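Local atomic coordinates of 3-deoxy-manno-octulosonate cytidylyltransferase (Escherichia coli, PDB entry 1H7E), a protein that catalyses the transfer of a cytidylyl group from CTP to the eight-carbon sugar KDO, yielding CMP-KDO and diphosphate, probably for lipopolysaccharide biosynthesis in Gram-negative bacteria. Residues A[54-59]-A[66-71]; A[159-162]-A[168-171]; A[184-189]-A[199-204]. All coordinates share one frame; numbering follows the deposited sequence.

In the fold
The three contacts follow one another along the chain of a GT-A-type nucleotidyltransferase, and none touches another. Contact 1 lies at one border of the central mixed sheet, where helix 53-61 meets the outermost strand 65-68. Contact 2 reaches the same sheet through strand 169-179, on the opposite side of the chain's centre, with about 40 Å between the two contact centres; there it is also in reach of the second subunit. Contact 3 follows beyond the far end of that strand, at segment 184-189, which overlaps helix 180-185. Its nearest atoms are about 8 Å from contact 1 and about 9 Å from contact 2. The enzyme is in its apo form, without substrates.

Contact 1 (A[54-59]-A[66-71]); sequences RVEQAV and AIMTRN
Glu56 and Ala66 bring helix 54-59 and strand 66-68 together, their CA atoms 5.6 Å apart, while the two short axes run nearly antiparallel at 162° and approach to 8.5 Å. This is the return leg of a right-handed beta-alpha-beta crossover, strand 45-50, helix 53-61, strand 65-68, in the Rossmann-like half of the GT-A fold; strand 65-68 is the outermost strand at this border of the sheet, and backbone bonds from Ile67 to Val48 and Thr50 tie it to its parallel neighbour. No direct hydrogen bond joins the helix to the strand. Instead, the methyl of Ala66 fits between two side chains one helical turn apart: Val59 CG1 touches Ala66 CB at 3.9 Å, and Glu56 CG lies 4.1 Å from Ala66 CB, on the side toward the start of the helix. Val59 also leans on Val48, which continues the apolar layer under the helix. With CG anti to the backbone N (chi1 173°) and an extended chain beyond it, Glu56 stretches past Ala66 and crosses the Met68 side chain at about a right angle. Its carboxylate meets the CG methylene of Met68, Glu56 OE2 standing 3.6 Å from Met68 CG, an approach without a hydrogen bond. Shortening Glu56 to an alanine is likely to uncover the Met68 methylene and the Ala66 methyl and to leave a water that bridges to the strand without its carboxylate acceptor. That water donates to Glu56 OE2 at 2.8 Å and, at a longer 3.3 Å, to Ala66 O.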
ATOM      1  N   ARG A  54      11.029  37.325 -10.764  1.00 41.45           N
ATOM      2  CA  ARG A  54      10.569  38.136  -9.637  1.00 42.80           C
ATOM      3  C   ARG A  54      10.935  37.438  -8.320  1.00 41.23           C
ATOM      4  O   ARG A  54      11.383  38.089  -7.360  1.00 41.43           O
ATOM      5  CB  ARG A  54       9.053  38.380  -9.725  1.00 47.24           C
ATOM      6  CG  ARG A  54       8.620  39.171 -10.959  1.00 52.97           C
ATOM      7  CD  ARG A  54       7.094  39.276 -11.085  1.00 61.10           C
ATOM      8  NE  ARG A  54       6.468  38.022 -11.519  1.00 66.94           N
ATOM      9  CZ  ARG A  54       5.195  37.892 -11.899  1.00 69.68           C
ATOM     10  NH1 ARG A  54       4.376  38.942 -11.907  1.00 70.17           N
ATOM     11  NH2 ARG A  54       4.737  36.701 -12.269  1.00 70.36           N
ATOM     12  N   VAL A  55      10.784  36.110  -8.299  1.00 35.97           N
ATOM     13  CA  VAL A  55      11.110  35.308  -7.123  1.00 31.49           C
ATOM     14  C   VAL A  55      12.629  35.243  -6.956  1.00 31.70           C
ATOM     15  O   VAL A  55      13.150  35.380  -5.841  1.00 30.21           O
ATOM     16  CB  VAL A  55      10.510  33.870  -7.219  1.00 29.69           C
ATOM     17  CG1 VAL A  55      11.011  32.990  -6.075  1.00 26.57           C
ATOM     18  CG2 VAL A  55       9.011  33.931  -7.168  1.00 29.22           C
ATOM     19  N   GLU A  56      13.338  35.049  -8.068  1.00 30.12           N
ATOM     20  CA  GLU A  56      14.791  34.983  -8.036  1.00 32.12           C
ATOM     21  C   GLU A  56      15.324  36.275  -7.434  1.00 35.86           C
ATOM     22  O   GLU A  56      16.212  36.250  -6.581  1.00 33.56           O
ATOM     23  CB  GLU A  56      15.339  34.832  -9.441  1.00 35.09           C
ATOM     24  CG  GLU A  56      16.852  34.931  -9.507  1.00 37.22           C
ATOM     25  CD  GLU A  56      17.348  35.053 -10.928  1.00 40.37           C
ATOM     26  OE1 GLU A  56      16.734  35.817 -11.714  1.00 42.98           O
ATOM     27  OE2 GLU A  56      18.340  34.374 -11.258  1.00 41.37           O
ATOM     28  N   GLN A  57      14.777  37.398  -7.895  1.00 37.87           N
ATOM     29  CA  GLN A  57      15.159  38.716  -7.398  1.00 43.20           C
ATOM     30  C   GLN A  57      14.854  38.866  -5.912  1.00 39.30           C
ATOM     31  O   GLN A  57      15.711  39.317  -5.144  1.00 39.31           O
ATOM     32  CB  GLN A  57      14.444  39.823  -8.188  1.00 50.47           C
ATOM     33  CG  GLN A  57      15.252  40.347  -9.368  1.00 63.15           C
ATOM     34  CD  GLN A  57      16.633  40.840  -8.945  1.00 70.30           C
ATOM     35  OE1 GLN A  57      16.767  41.920  -8.355  1.00 73.46           O
ATOM     36  NE2 GLN A  57      17.665  40.035  -9.222  1.00 72.88           N
ATOM     37  N   ALA A  58      13.631  38.500  -5.518  1.00 35.22           N
ATOM     38  CA  ALA A  58      13.210  38.592  -4.119  1.00 33.72           C
ATOM     39  C   ALA A  58      14.141  37.770  -3.230  1.00 32.28           C
ATOM     40  O   ALA A  58      14.500  38.190  -2.130  1.00 32.66           O
ATOM     41  CB  ALA A  58      11.778  38.118  -3.966  1.00 34.61           C
ATOM     42  N   VAL A  59      14.565  36.615  -3.732  1.00 27.92           N
ATOM     43  CA  VAL A  59      15.454  35.750  -2.980  1.00 27.23           C
ATOM     44  C   VAL A  59      16.849  36.373  -2.824  1.00 29.84           C
ATOM     45  O   VAL A  59      17.394  36.449  -1.720  1.00 29.78           O
ATOM     46  CB  VAL A  59      15.516  34.352  -3.630  1.00 26.63           C
ATOM     47  CG1 VAL A  59      16.593  33.508  -2.961  1.00 22.14           C
ATOM     48  CG2 VAL A  59      14.132  33.673  -3.525  1.00 20.82           C
ATOM     49  N   ALA A  66      19.450  31.388  -5.301  1.00 23.79           N
ATOM     50  CA  ALA A  66      18.361  31.012  -6.195  1.00 24.10           C
ATOM     51  C   ALA A  66      18.965  30.405  -7.463  1.00 27.32           C
ATOM     52  O   ALA A  66      20.107  30.707  -7.826  1.00 26.74           O
ATOM     53  CB  ALA A  66      17.504  32.236  -6.548  1.00 23.70           C
ATOM     54  N   ILE A  67      18.232  29.490  -8.087  1.00 26.88           N
ATOM     55  CA  ILE A  67      18.676  28.863  -9.323  1.00 24.49           C
ATOM     56  C   ILE A  67      17.450  28.808 -10.216  1.00 27.11           C
ATOM     57  O   ILE A  67      16.369  28.406  -9.777  1.00 27.46           O
ATOM     58  CB  ILE A  67      19.283  27.455  -9.086  1.00 23.07           C
ATOM     59  CG1 ILE A  67      19.627  26.793 -10.422  1.00 23.09           C
ATOM     60  CG2 ILE A  67      18.336  26.593  -8.256  1.00 22.15           C
ATOM     61  CD1 ILE A  67      20.505  25.597 -10.291  1.00 25.91           C
ATOM     62  N   MET A  68      17.586  29.358 -11.420  1.00 26.28           N
ATOM     63  CA  MET A  68      16.499  29.373 -12.378  1.00 28.31           C
ATOM     64  C   MET A  68      16.389  27.997 -13.011  1.00 28.40           C
ATOM     65  O   MET A  68      17.394  27.353 -13.334  1.00 27.31           O
ATOM     66  CB  MET A  68      16.740  30.430 -13.450  1.00 32.60           C
ATOM     67  CG  MET A  68      16.487  31.854 -12.993  1.00 37.00           C
ATOM     68  SD  MET A  68      14.736  32.249 -12.828  1.00 46.79           S
ATOM     69  CE  MET A  68      14.204  32.328 -14.555  1.00 46.55           C
ATOM     70  N   THR A  69      15.152  27.549 -13.166  1.00 28.21           N
ATOM     71  CA  THR A  69      14.876  26.240 -13.736  1.00 29.16           C
ATOM     72  C   THR A  69      13.851  26.432 -14.843  1.00 30.05           C
ATOM     73  O   THR A  69      13.332  27.526 -15.012  1.00 28.09           O
ATOM     74  CB  THR A  69      14.322  25.269 -12.644  1.00 30.61           C
ATOM     75  OG1 THR A  69      13.161  25.843 -12.028  1.00 29.89           O
ATOM     76  CG2 THR A  69      15.368  25.011 -11.560  1.00 26.99           C
ATOM     77  N   ARG A  70      13.595  25.394 -15.627  1.00 34.71           N
ATOM     78  CA  ARG A  70      12.612  25.497 -16.700  1.00 41.06           C
ATOM     79  C   ARG A  70      11.190  25.647 -16.154  1.00 46.04           C
ATOM     80  O   ARG A  70      10.886  25.193 -15.046  1.00 45.67           O
ATOM     81  CB  ARG A  70      12.694  24.282 -17.621  1.00 39.67           C
ATOM     82  CG  ARG A  70      14.002  24.213 -18.381  1.00 45.49           C
ATOM     83  CD  ARG A  70      13.935  23.201 -19.499  1.00 50.52           C
ATOM     84  NE  ARG A  70      13.725  21.853 -18.987  1.00 58.14           N
ATOM     85  CZ  ARG A  70      14.700  21.047 -18.573  1.00 63.21           C
ATOM     86  NH1 ARG A  70      15.968  21.450 -18.609  1.00 66.23           N
ATOM     87  NH2 ARG A  70      14.410  19.831 -18.130  1.00 66.09           N
ATOM     88  N   ASN A  71      10.338  26.342 -16.906  1.00 52.56           N
ATOM     89  CA  ASN A  71       8.944  26.538 -16.507  1.00 59.47           C
ATOM     90  C   ASN A  71       8.047  25.427 -17.063  1.00 62.15           C
ATOM     91  O   ASN A  71       6.903  25.271 -16.623  1.00 64.42           O
ATOM     92  CB  ASN A  71       8.432  27.924 -16.942  1.00 63.30           C
ATOM     93  CG  ASN A  71       8.737  28.238 -18.406  1.00 66.94           C
ATOM     94  OD1 ASN A  71       9.534  29.131 -18.703  1.00 68.73           O
ATOM     95  ND2 ASN A  71       8.098  27.513 -19.323  1.00 67.98           N
TER
HETATM   96  O   HOH W   1      20.135  32.361 -10.668  1.00 47.27           O

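Contact 2 (A[159-162]-A[168-171]); sequences PYPR and RYLK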
ATOM      1  N   PRO A 159      -6.054   2.755   6.756  1.00 10.35           N
ATOM      2  CA  PRO A 159      -6.796   1.512   6.526  1.00  9.39           C
ATOM      3  C   PRO A 159      -8.316   1.734   6.560  1.00 11.79           C
ATOM      4  O   PRO A 159      -8.812   2.690   7.184  1.00 13.94           O
ATOM      5  CB  PRO A 159      -6.328   0.629   7.684  1.00 11.17           C
ATOM      6  CG  PRO A 159      -6.137   1.618   8.797  1.00 11.08           C
ATOM      7  CD  PRO A 159      -5.408   2.745   8.083  1.00 11.40           C
ATOM      8  N   TYR A 160      -9.047   0.908   5.817  1.00  9.25           N
ATOM      9  CA  TYR A 160     -10.503   1.003   5.810  1.00 10.96           C
ATOM     10  C   TYR A 160     -10.969   0.706   7.248  1.00  9.79           C
ATOM     11  O   TYR A 160     -10.481  -0.239   7.877  1.00 11.05           O
ATOM     12  CB  TYR A 160     -11.090  -0.019   4.829  1.00 10.91           C
ATOM     13  CG  TYR A 160     -12.600  -0.016   4.836  1.00 13.17           C
ATOM     14  CD1 TYR A 160     -13.315   0.891   4.060  1.00 12.07           C
ATOM     15  CD2 TYR A 160     -13.311  -0.896   5.657  1.00 14.43           C
ATOM     16  CE1 TYR A 160     -14.715   0.923   4.105  1.00 16.32           C
ATOM     17  CE2 TYR A 160     -14.698  -0.871   5.707  1.00 16.64           C
ATOM     18  CZ  TYR A 160     -15.390   0.038   4.935  1.00 16.69           C
ATOM     19  OH  TYR A 160     -16.761   0.080   5.003  1.00 23.31           O
ATOM     20  N   PRO A 161     -11.936   1.478   7.774  1.00 12.18           N
ATOM     21  CA  PRO A 161     -12.368   1.202   9.153  1.00 13.41           C
ATOM     22  C   PRO A 161     -13.443   0.108   9.327  1.00 15.72           C
ATOM     23  O   PRO A 161     -14.586   0.415   9.666  1.00 18.14           O
ATOM     24  CB  PRO A 161     -12.874   2.563   9.607  1.00 12.21           C
ATOM     25  CG  PRO A 161     -13.557   3.071   8.382  1.00 11.78           C
ATOM     26  CD  PRO A 161     -12.667   2.628   7.215  1.00 10.00           C
ATOM     27  N   ARG A 162     -13.088  -1.147   9.069  1.00 14.74           N
ATOM     28  CA  ARG A 162     -14.037  -2.262   9.235  1.00 16.41           C
ATOM     29  C   ARG A 162     -14.300  -2.372  10.754  1.00 16.71           C
ATOM     30  O   ARG A 162     -15.454  -2.433  11.184  1.00 15.66           O
ATOM     31  CB  ARG A 162     -13.454  -3.546   8.643  1.00 15.82           C
ATOM     32  CG  ARG A 162     -14.210  -4.824   8.985  1.00 25.77           C
ATOM     33  CD  ARG A 162     -15.582  -4.821   8.408  1.00 34.67           C
ATOM     34  NE  ARG A 162     -15.812  -6.084   7.732  1.00 44.17           N
ATOM     35  CZ  ARG A 162     -16.441  -6.207   6.568  1.00 46.97           C
ATOM     36  NH1 ARG A 162     -16.926  -5.139   5.934  1.00 45.12           N
ATOM     37  NH2 ARG A 162     -16.536  -7.406   6.011  1.00 50.39           N
ATOM     38  N   ARG A 168      -5.929   3.561  13.021  1.00 13.93           N
ATOM     39  CA  ARG A 168      -5.086   4.699  13.370  1.00 14.18           C
ATOM     40  C   ARG A 168      -4.634   5.267  12.007  1.00 14.54           C
ATOM     41  O   ARG A 168      -4.219   4.513  11.121  1.00 15.55           O
ATOM     42  CB  ARG A 168      -3.897   4.240  14.211  1.00 18.30           C
ATOM     43  CG  ARG A 168      -3.070   5.381  14.755  1.00 26.74           C
ATOM     44  CD  ARG A 168      -1.998   4.898  15.733  1.00 34.88           C
ATOM     45  NE  ARG A 168      -1.203   6.030  16.213  1.00 41.87           N
ATOM     46  CZ  ARG A 168      -0.056   6.446  15.671  1.00 42.16           C
ATOM     47  NH1 ARG A 168       0.474   5.825  14.621  1.00 40.23           N
ATOM     48  NH2 ARG A 168       0.547   7.520  16.164  1.00 40.95           N
ATOM     49  N   TYR A 169      -4.856   6.560  11.807  1.00 10.81           N
ATOM     50  CA  TYR A 169      -4.530   7.228  10.556  1.00 10.28           C
ATOM     51  C   TYR A 169      -3.278   8.091  10.622  1.00 12.09           C
ATOM     52  O   TYR A 169      -2.976   8.688  11.663  1.00  8.81           O
ATOM     53  CB  TYR A 169      -5.717   8.088  10.096  1.00  8.55           C
ATOM     54  CG  TYR A 169      -6.916   7.243   9.742  1.00 10.25           C
ATOM     55  CD1 TYR A 169      -6.988   6.624   8.500  1.00  9.69           C
ATOM     56  CD2 TYR A 169      -7.911   6.961  10.692  1.00 10.83           C
ATOM     57  CE1 TYR A 169      -8.009   5.728   8.199  1.00 12.97           C
ATOM     58  CE2 TYR A 169      -8.942   6.061  10.403  1.00 10.33           C
ATOM     59  CZ  TYR A 169      -8.978   5.452   9.153  1.00 13.42           C
ATOM     60  OH  TYR A 169      -9.965   4.558   8.825  1.00 14.29           O
ATOM     61  N   LEU A 170      -2.546   8.108   9.505  1.00 10.69           N
ATOM     62  CA  LEU A 170      -1.328   8.907   9.362  1.00  9.57           C
ATOM     63  C   LEU A 170      -1.460   9.789   8.145  1.00  9.45           C
ATOM     64  O   LEU A 170      -1.805   9.318   7.071  1.00 10.12           O
ATOM     65  CB  LEU A 170      -0.093   8.019   9.170  1.00  7.20           C
ATOM     66  CG  LEU A 170       0.344   7.153  10.345  1.00 11.18           C
ATOM     67  CD1 LEU A 170       1.400   6.138   9.905  1.00 11.66           C
ATOM     68  CD2 LEU A 170       0.857   8.045  11.487  1.00 10.70           C
ATOM     69  N   LYS A 171      -1.237  11.080   8.333  1.00  8.27           N
ATOM     70  CA  LYS A 171      -1.260  12.022   7.239  1.00  9.56           C
ATOM     71  C   LYS A 171       0.186  12.162   6.701  1.00 12.30           C
ATOM     72  O   LYS A 171       1.149  12.305   7.472  1.00 10.60           O
ATOM     73  CB  LYS A 171      -1.731  13.384   7.721  1.00 11.95           C
ATOM     74  CG  LYS A 171      -1.576  14.480   6.680  1.00 16.61           C
ATOM     75  CD  LYS A 171      -2.010  15.822   7.243  1.00 24.22           C
ATOM     76  CE  LYS A 171      -1.968  16.885   6.170  1.00 30.86           C
ATOM     77  NZ  LYS A 171      -2.719  18.095   6.595  1.00 37.12           N
TER
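The loop that leads from strand 150-154 into strand 169-179 folds back on the chain of the latter, and Tyr169 reaches across to hold it at Pro159. The phenol OH of Tyr169 donates to Pro159 O at 2.7 Å, with a C=O...donor angle of 172°, so the hydroxyl sits almost in line with the carbonyl. Pro159 O also lies 3.3 Å from Tyr169 CE1, oblique to the ring. Pro159 CD rests 4.0 Å from Tyr169 CE1 and 3.7 Å from Arg168 O. A cis peptide bond precedes Pro159. Tyr169 belongs to the long strand 169-179, beside strand 122-129 of the mixed central sheet, to which its backbone is bonded at Ile129; Ala131 and Ala134 of the short helix 131-134 touch its side chain. CG points anti to the carbonyl carbon, beside the backbone N (chi1 -66°), and from there the long ring carries its hydroxyl out to the loop. Pro161 meets that same hydroxyl from another side, its ring crossing the tyrosine at about a right angle with Pro161 CB 3.6 Å from Tyr169 OH. Pro161 is the centre of an inverse gamma turn, closed by Arg162 N bonding to Tyr160 O at 3.0 Å. The turn faces the dimer partner: Tyr160 N donates to Glu198 of the second subunit, and Pro159 packs on Tyr152 of that subunit. Arg168 instead directs its guanidinium to a salt bridge with Glu216 of its own chain.

Contact 3 (A[184-189]-A[199-204]); sequences QNYSQL and SLEQLR
A polar contact with a small apolar patch joins the chain leaving helix 180-185 to the turn that enters helix 203-207, with Tyr186 reaching between them. Its CG is anti to the backbone N (chi1 -170°), which sends the phenol past Thr77, Asp78 and Val81 of helix 76-86 toward Glu201. The hydroxyl is modelled as donating to Glu201 OE2, a bond to be read with caution, since the position of that oxygen is doubtful. A water donates to Tyr186 OH at 2.8 Å and to Glu201 O at 3.0 Å. The same hydroxyl lies over one face of the Arg204 guanidinium, offset toward its rim and 3.4 Å above its plane; the ring and guanidinium planes are only 20° apart. Alongside, Leu189 CB packs on Arg204 CD at 4.0 Å. A second water accepts from Arg204 NH1 at 2.8 Å and donates to the backbone oxygens of Tyr186 and Leu189, tying the arginine to the backbone of 186-189. Beyond the two segments, Arg204 NH2 makes a salt bridge with Glu195. A guanidinium over the phenol oxygen, its charge partly met by Glu195, would probably draw electron density from that oxygen, whatever the exact bond to Glu201.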
ATOM      1  N   GLN A 184      18.993  10.714 -10.477  1.00 13.37           N
ATOM      2  CA  GLN A 184      19.696  10.480 -11.755  1.00 16.99           C
ATOM      3  C   GLN A 184      18.940   9.514 -12.660  1.00 20.26           C
ATOM      4  O   GLN A 184      19.021   9.599 -13.889  1.00 21.90           O
ATOM      5  CB  GLN A 184      21.092   9.910 -11.524  1.00 16.27           C
ATOM      6  CG  GLN A 184      22.044  10.906 -10.902  1.00 20.42           C
ATOM      7  CD  GLN A 184      23.417  10.334 -10.646  1.00 24.45           C
ATOM      8  OE1 GLN A 184      23.573   9.361  -9.911  1.00 26.92           O
ATOM      9  NE2 GLN A 184      24.429  10.960 -11.226  1.00 27.24           N
ATOM     10  N   ASN A 185      18.224   8.580 -12.041  1.00 21.20           N
ATOM     11  CA  ASN A 185      17.449   7.581 -12.770  1.00 24.12           C
ATOM     12  C   ASN A 185      15.954   7.897 -12.849  1.00 22.56           C
ATOM     13  O   ASN A 185      15.204   7.161 -13.485  1.00 25.43           O
ATOM     14  CB  ASN A 185      17.624   6.204 -12.113  1.00 28.28           C
ATOM     15  CG  ASN A 185      19.056   5.723 -12.141  1.00 32.96           C
ATOM     16  OD1 ASN A 185      19.742   5.840 -13.160  1.00 37.15           O
ATOM     17  ND2 ASN A 185      19.523   5.184 -11.016  1.00 36.23           N
ATOM     18  N   TYR A 186      15.544   9.030 -12.292  1.00 19.80           N
ATOM     19  CA  TYR A 186      14.139   9.388 -12.238  1.00 16.04           C
ATOM     20  C   TYR A 186      13.396   9.596 -13.527  1.00 20.86           C
ATOM     21  O   TYR A 186      12.268   9.126 -13.654  1.00 18.81           O
ATOM     22  CB  TYR A 186      13.906  10.611 -11.346  1.00 17.71           C
ATOM     23  CG  TYR A 186      12.436  10.879 -11.073  1.00 17.38           C
ATOM     24  CD1 TYR A 186      11.731  10.151 -10.093  1.00 18.36           C
ATOM     25  CD2 TYR A 186      11.742  11.844 -11.799  1.00 17.26           C
ATOM     26  CE1 TYR A 186      10.364  10.393  -9.852  1.00 18.95           C
ATOM     27  CE2 TYR A 186      10.381  12.092 -11.566  1.00 20.14           C
ATOM     28  CZ  TYR A 186       9.704  11.366 -10.596  1.00 20.17           C
ATOM     29  OH  TYR A 186       8.382  11.654 -10.382  1.00 22.72           O
ATOM     30  N   SER A 187      13.995  10.328 -14.462  1.00 19.96           N
ATOM     31  CA  SER A 187      13.327  10.633 -15.735  1.00 23.59           C
ATOM     32  C   SER A 187      13.027   9.432 -16.632  1.00 18.30           C
ATOM     33  O   SER A 187      12.290   9.562 -17.596  1.00 22.81           O
ATOM     34  CB  SER A 187      14.116  11.697 -16.518  1.00 28.20           C
ATOM     35  OG  SER A 187      15.311  11.153 -17.055  1.00 35.77           O
ATOM     36  N   GLN A 188      13.629   8.283 -16.332  1.00 16.69           N
ATOM     37  CA  GLN A 188      13.395   7.060 -17.091  1.00 23.39           C
ATOM     38  C   GLN A 188      12.187   6.244 -16.556  1.00 24.52           C
ATOM     39  O   GLN A 188      11.773   5.274 -17.189  1.00 27.52           O
ATOM     40  CB  GLN A 188      14.648   6.165 -17.080  1.00 29.58           C
ATOM     41  CG  GLN A 188      15.909   6.799 -17.707  1.00 42.46           C
ATOM     42  CD  GLN A 188      15.651   7.473 -19.058  1.00 49.25           C
ATOM     43  OE1 GLN A 188      14.935   6.943 -19.914  1.00 53.11           O
ATOM     44  NE2 GLN A 188      16.236   8.654 -19.250  1.00 53.11           N
ATOM     45  N   LEU A 189      11.660   6.601 -15.382  1.00 18.76           N
ATOM     46  CA  LEU A 189      10.524   5.881 -14.800  1.00 15.61           C
ATOM     47  C   LEU A 189       9.224   6.247 -15.506  1.00 13.28           C
ATOM     48  O   LEU A 189       8.938   7.420 -15.783  1.00 15.37           O
ATOM     49  CB  LEU A 189      10.369   6.204 -13.319  1.00 15.64           C
ATOM     50  CG  LEU A 189      11.550   5.911 -12.407  1.00 16.93           C
ATOM     51  CD1 LEU A 189      11.219   6.316 -10.989  1.00 18.78           C
ATOM     52  CD2 LEU A 189      11.888   4.451 -12.507  1.00 21.00           C
ATOM     53  N   SER A 199      -3.441  11.048  -8.692  1.00 11.41           N
ATOM     54  CA  SER A 199      -2.756  12.325  -8.898  1.00 13.14           C
ATOM     55  C   SER A 199      -1.787  12.508  -7.710  1.00 11.31           C
ATOM     56  O   SER A 199      -1.840  13.498  -6.981  1.00 13.41           O
ATOM     57  CB  SER A 199      -3.772  13.475  -9.000  1.00 16.88           C
ATOM     58  OG  SER A 199      -3.196  14.605  -9.623  1.00 24.24           O
ATOM     59  N   LEU A 200      -0.943  11.499  -7.492  1.00 10.18           N
ATOM     60  CA  LEU A 200       0.062  11.494  -6.403  1.00 10.28           C
ATOM     61  C   LEU A 200       1.374  11.048  -7.031  1.00 12.68           C
ATOM     62  O   LEU A 200       1.582   9.863  -7.339  1.00  8.58           O
ATOM     63  CB  LEU A 200      -0.314  10.532  -5.257  1.00  9.06           C
ATOM     64  CG  LEU A 200      -1.518  10.904  -4.381  1.00 10.04           C
ATOM     65  CD1 LEU A 200      -1.860   9.753  -3.397  1.00  9.12           C
ATOM     66  CD2 LEU A 200      -1.232  12.222  -3.655  1.00 10.19           C
ATOM     67  N   GLU A 201       2.267  12.012  -7.223  1.00 11.46           N
ATOM     68  CA  GLU A 201       3.537  11.737  -7.868  1.00 14.58           C
ATOM     69  C   GLU A 201       4.408  10.701  -7.194  1.00 10.13           C
ATOM     70  O   GLU A 201       5.103   9.942  -7.877  1.00 11.75           O
ATOM     71  CB  GLU A 201       4.333  13.027  -8.044  1.00 20.17           C
ATOM     72  CG  GLU A 201       5.258  12.939  -9.247  1.00 35.91           C
ATOM     73  CD  GLU A 201       6.237  14.104  -9.376  1.00 44.06           C
ATOM     74  OE1 GLU A 201       6.062  15.148  -8.699  1.00 47.80           O
ATOM     75  OE2 GLU A 201       7.191  13.962 -10.180  1.00 47.84           O
ATOM     76  N   GLN A 202       4.352  10.625  -5.867  1.00 11.22           N
ATOM     77  CA  GLN A 202       5.175   9.657  -5.145  1.00  9.37           C
ATOM     78  C   GLN A 202       4.875   8.188  -5.507  1.00 10.56           C
ATOM     79  O   GLN A 202       5.716   7.313  -5.317  1.00  8.50           O
ATOM     80  CB  GLN A 202       5.105   9.883  -3.624  1.00 12.90           C
ATOM     81  CG  GLN A 202       3.720   9.680  -2.970  1.00 11.03           C
ATOM     82  CD  GLN A 202       2.875  10.933  -2.969  1.00 13.46           C
ATOM     83  OE1 GLN A 202       2.764  11.620  -3.971  1.00 15.94           O
ATOM     84  NE2 GLN A 202       2.255  11.231  -1.832  1.00 12.67           N
ATOM     85  N   LEU A 203       3.693   7.923  -6.061  1.00 10.06           N
ATOM     86  CA  LEU A 203       3.344   6.564  -6.442  1.00  8.58           C
ATOM     87  C   LEU A 203       4.164   6.129  -7.638  1.00  9.40           C
ATOM     88  O   LEU A 203       4.258   4.937  -7.899  1.00  8.81           O
ATOM     89  CB  LEU A 203       1.834   6.420  -6.709  1.00  9.21           C
ATOM     90  CG  LEU A 203       0.961   6.605  -5.454  1.00 10.94           C
ATOM     91  CD1 LEU A 203      -0.543   6.495  -5.800  1.00  8.01           C
ATOM     92  CD2 LEU A 203       1.362   5.565  -4.398  1.00  6.75           C
ATOM     93  N   ARG A 204       4.774   7.078  -8.362  1.00 10.13           N
ATOM     94  CA  ARG A 204       5.612   6.685  -9.503  1.00 10.59           C
ATOM     95  C   ARG A 204       6.808   5.883  -8.980  1.00  9.26           C
ATOM     96  O   ARG A 204       7.237   4.898  -9.599  1.00 10.41           O
ATOM     97  CB  ARG A 204       6.146   7.888 -10.291  1.00 10.92           C
ATOM     98  CG  ARG A 204       6.885   7.457 -11.560  1.00 13.40           C
ATOM     99  CD  ARG A 204       7.298   8.634 -12.426  1.00 10.88           C
ATOM    100  NE  ARG A 204       6.190   9.568 -12.620  1.00 12.38           N
ATOM    101  CZ  ARG A 204       6.297  10.742 -13.229  1.00 18.58           C
ATOM    102  NH1 ARG A 204       7.468  11.125 -13.722  1.00 16.61           N
ATOM    103  NH2 ARG A 204       5.264  11.572 -13.264  1.00 15.94           N
TER
HETATM  104  O   HOH W   2       9.915   9.988 -14.523  1.00 18.34           O
HETATM  105  O   HOH W   3       8.059  10.354  -7.872  1.00 41.58           O